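Local coordinates for probable sensor histidine kinase pdtas (Mycobacterium tuberculosis, PDB 2YKF), which senses signals through cytosolic GAF and PAS modules and, as a two-component histidine kinase, autophosphorylates on a histidine to start signalling, at the interface of chains A and B. Coordinates in Å, arbitrary orientation; residue numbers count along the deposited sequence, not the author numbering. Chains: chain A/B, Probable sensor histidine kinase pdtas.

The interface of chains A and B. Residues chain A 62, 174, 178, 181, 281; chain B 174, 178, 181, 281.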
loop_
_atom_site.group_PDB
_atom_site.type_symbol
_atom_site.label_atom_id
_atom_site.label_comp_id
_atom_site.label_asym_id
_atom_site.label_seq_id
_atom_site.Cartn_x
_atom_site.Cartn_y
_atom_site.Cartn_z
ATOM N N ASN A 62 3.845 4.543 4.049
ATOM C CA ASN A 62 2.919 3.519 4.483
ATOM C C ASN A 62 3.594 2.371 5.174
ATOM O O ASN A 62 2.902 1.561 5.755
ATOM C CB ASN A 62 2.089 2.993 3.296
ATOM C CG ASN A 62 1.020 4.026 2.873
ATOM O OD1 ASN A 62 0.654 4.905 3.657
ATOM N ND2 ASN A 62 0.517 3.905 1.693
ATOM N N ARG A 174 -3.166 3.832 -10.527
ATOM C CA ARG A 174 -3.786 3.614 -9.202
ATOM C C ARG A 174 -3.592 2.185 -8.724
ATOM O O ARG A 174 -3.600 1.918 -7.549
ATOM C CB ARG A 174 -5.272 3.949 -9.235
ATOM C CG ARG A 174 -5.540 5.407 -9.243
ATOM C CD ARG A 174 -6.989 5.666 -9.603
ATOM N NE ARG A 174 -7.232 7.078 -9.910
ATOM C CZ ARG A 174 -8.286 7.501 -10.604
ATOM N NH1 ARG A 174 -9.160 6.620 -11.076
ATOM N NH2 ARG A 174 -8.471 8.797 -10.836
ATOM N N ARG A 178 2.550 -1.555 -4.641
ATOM C CA ARG A 178 3.265 -0.744 -3.699
ATOM C C ARG A 178 4.551 -1.496 -3.395
ATOM O O ARG A 178 4.646 -2.696 -3.591
ATOM C CB ARG A 178 2.433 -0.525 -2.399
ATOM C CG ARG A 178 0.934 -0.091 -2.649
ATOM C CD ARG A 178 0.810 1.292 -3.361
ATOM N NE ARG A 178 -0.617 1.687 -3.432
ATOM C CZ ARG A 178 -1.228 2.463 -2.529
ATOM N NH1 ARG A 178 -0.552 2.960 -1.480
ATOM N NH2 ARG A 178 -2.526 2.769 -2.666
ATOM N N ASP A 181 4.200 -4.705 -1.463
ATOM C CA ASP A 181 3.658 -5.854 -2.205
ATOM C C ASP A 181 4.712 -6.853 -2.677
ATOM O O ASP A 181 4.421 -8.048 -2.830
ATOM C CB ASP A 181 2.790 -5.387 -3.405
ATOM C CG ASP A 181 1.561 -4.563 -2.955
ATOM O OD1 ASP A 181 1.036 -4.755 -1.812
ATOM O OD2 ASP A 181 1.095 -3.711 -3.738
ATOM N N ARG A 281 3.066 -7.453 -7.499
ATOM C CA ARG A 281 1.975 -7.674 -6.565
ATOM C C ARG A 281 1.217 -8.903 -7.068
ATOM O O ARG A 281 0.789 -8.907 -8.209
ATOM C CB ARG A 281 1.001 -6.498 -6.572
ATOM C CG ARG A 281 -0.120 -6.751 -5.531
ATOM C CD ARG A 281 -1.235 -5.689 -5.465
ATOM N NE ARG A 281 -1.988 -6.021 -4.243
ATOM C CZ ARG A 281 -3.222 -5.583 -3.932
ATOM N NH1 ARG A 281 -3.855 -4.695 -4.724
ATOM N NH2 ARG A 281 -3.771 -5.968 -2.759
ATOM N N ARG B 174 -8.183 -3.570 -7.472
ATOM C CA ARG B 174 -6.717 -3.372 -7.456
ATOM C C ARG B 174 -6.350 -1.955 -7.046
ATOM O O ARG B 174 -5.284 -1.713 -6.540
ATOM C CB ARG B 174 -6.110 -3.686 -8.818
ATOM C CG ARG B 174 -6.021 -5.140 -9.094
ATOM C CD ARG B 174 -5.724 -5.372 -10.561
ATOM N NE ARG B 174 -5.915 -6.774 -10.943
ATOM C CZ ARG B 174 -6.093 -7.169 -12.201
ATOM N NH1 ARG B 174 -6.130 -6.267 -13.174
ATOM N NH2 ARG B 174 -6.239 -8.457 -12.495
ATOM N N ARG B 178 -5.266 1.618 0.333
ATOM C CA ARG B 178 -4.735 0.778 1.368
ATOM C C ARG B 178 -5.005 1.507 2.674
ATOM O O ARG B 178 -5.208 2.709 2.700
ATOM C CB ARG B 178 -3.206 0.543 1.172
ATOM C CG ARG B 178 -2.792 0.134 -0.297
ATOM C CD ARG B 178 -3.398 -1.232 -0.744
ATOM N NE ARG B 178 -2.853 -1.607 -2.070
ATOM C CZ ARG B 178 -1.784 -2.393 -2.248
ATOM N NH1 ARG B 178 -1.136 -2.921 -1.198
ATOM N NH2 ARG B 178 -1.353 -2.679 -3.486
ATOM N N ASP B 181 -3.069 4.678 3.257
ATOM C CA ASP B 181 -3.490 5.850 2.472
ATOM C C ASP B 181 -4.356 6.845 3.240
ATOM O O ASP B 181 -4.353 8.047 2.937
ATOM C CB ASP B 181 -4.204 5.419 1.162
ATOM C CG ASP B 181 -3.279 4.603 0.230
ATOM O OD1 ASP B 181 -2.020 4.778 0.253
ATOM O OD2 ASP B 181 -3.796 3.773 -0.545
ATOM N N ARG B 281 -7.989 7.566 -0.310
ATOM C CA ARG B 281 -6.673 7.782 -0.887
ATOM C C ARG B 281 -6.785 9.032 -1.762
ATOM O O ARG B 281 -7.629 9.065 -2.639
ATOM C CB ARG B 281 -6.276 6.620 -1.793
ATOM C CG ARG B 281 -4.849 6.866 -2.351
ATOM C CD ARG B 281 -4.323 5.818 -3.350
ATOM N NE ARG B 281 -2.892 6.134 -3.496
ATOM C CZ ARG B 281 -2.084 5.705 -4.484
ATOM N NH1 ARG B 281 -2.538 4.843 -5.415
ATOM N NH2 ARG B 281 -0.785 6.073 -4.466
HETATM O O HOH W 1 -4.711 3.282 -5.134
HETATM O O HOH W 2 -2.644 -3.112 -6.531
#
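A:Arg178 and B:Arg178 each bend at the second torsion (chi2 -63°), and the rest of each chain then runs across the two-fold axis to lay its guanidinium against the carboxylate of B:Asp181 or A:Asp181 in the other chain. The two meet tip to tip and nearly coplanar: A:Arg178 NH1 donates to B:Asp181 OD1 at 2.9 Å in an almost straight bond (172° at H), and A:Arg178 NH2 donates to B:Asp181 OD2 at 2.7 Å. Both oxygens use their syn lone pairs, so this end-on fork fixes the rotation of both flat groups, a task for which arginine's paired N-H groups are well matched. The twin bridge joins B:Arg178 to A:Asp181.

Aspartate, being short, also serves its own chain: B:Asp181 OD2 takes the backbone N of B:Arg178 at 2.8 Å, from above the carboxylate plane, so the backbone of one arginine positions the acceptor for the other. A:Asn62 adds a neutral donor, its ND2 reaching B:Asp181 OD1 at 3.0 Å, again from above that plane.

The A:Arg178 guanidinium has B:Arg178 CG over the rim of one face and, over the rim of the other, the guanidinium of B:Arg281 in a tilted stack. B:Arg281 arrives extended, CG anti to its backbone N (chi1 -178°); its length lets the flat group lie there while NH1 binds a water oxygen at 2.7 Å, linking to the backbone O of poorly ordered A:Arg174. B:Arg281 NE lies 3.9 Å from B:Asp181 OD2, a long salt bridge that probably offsets the repulsion between stacked cations.

B:Asp181 ends 3-10 helix 179-181, B:Arg281 lies near the end of strand 272-282 in the PAS-like region, and A:Asn62 comes from a GAF-domain loop, so the cluster joins both sensing modules across the two-fold axis of the deposited dimer, though the structure alone does not show that this dimer forms in the cell.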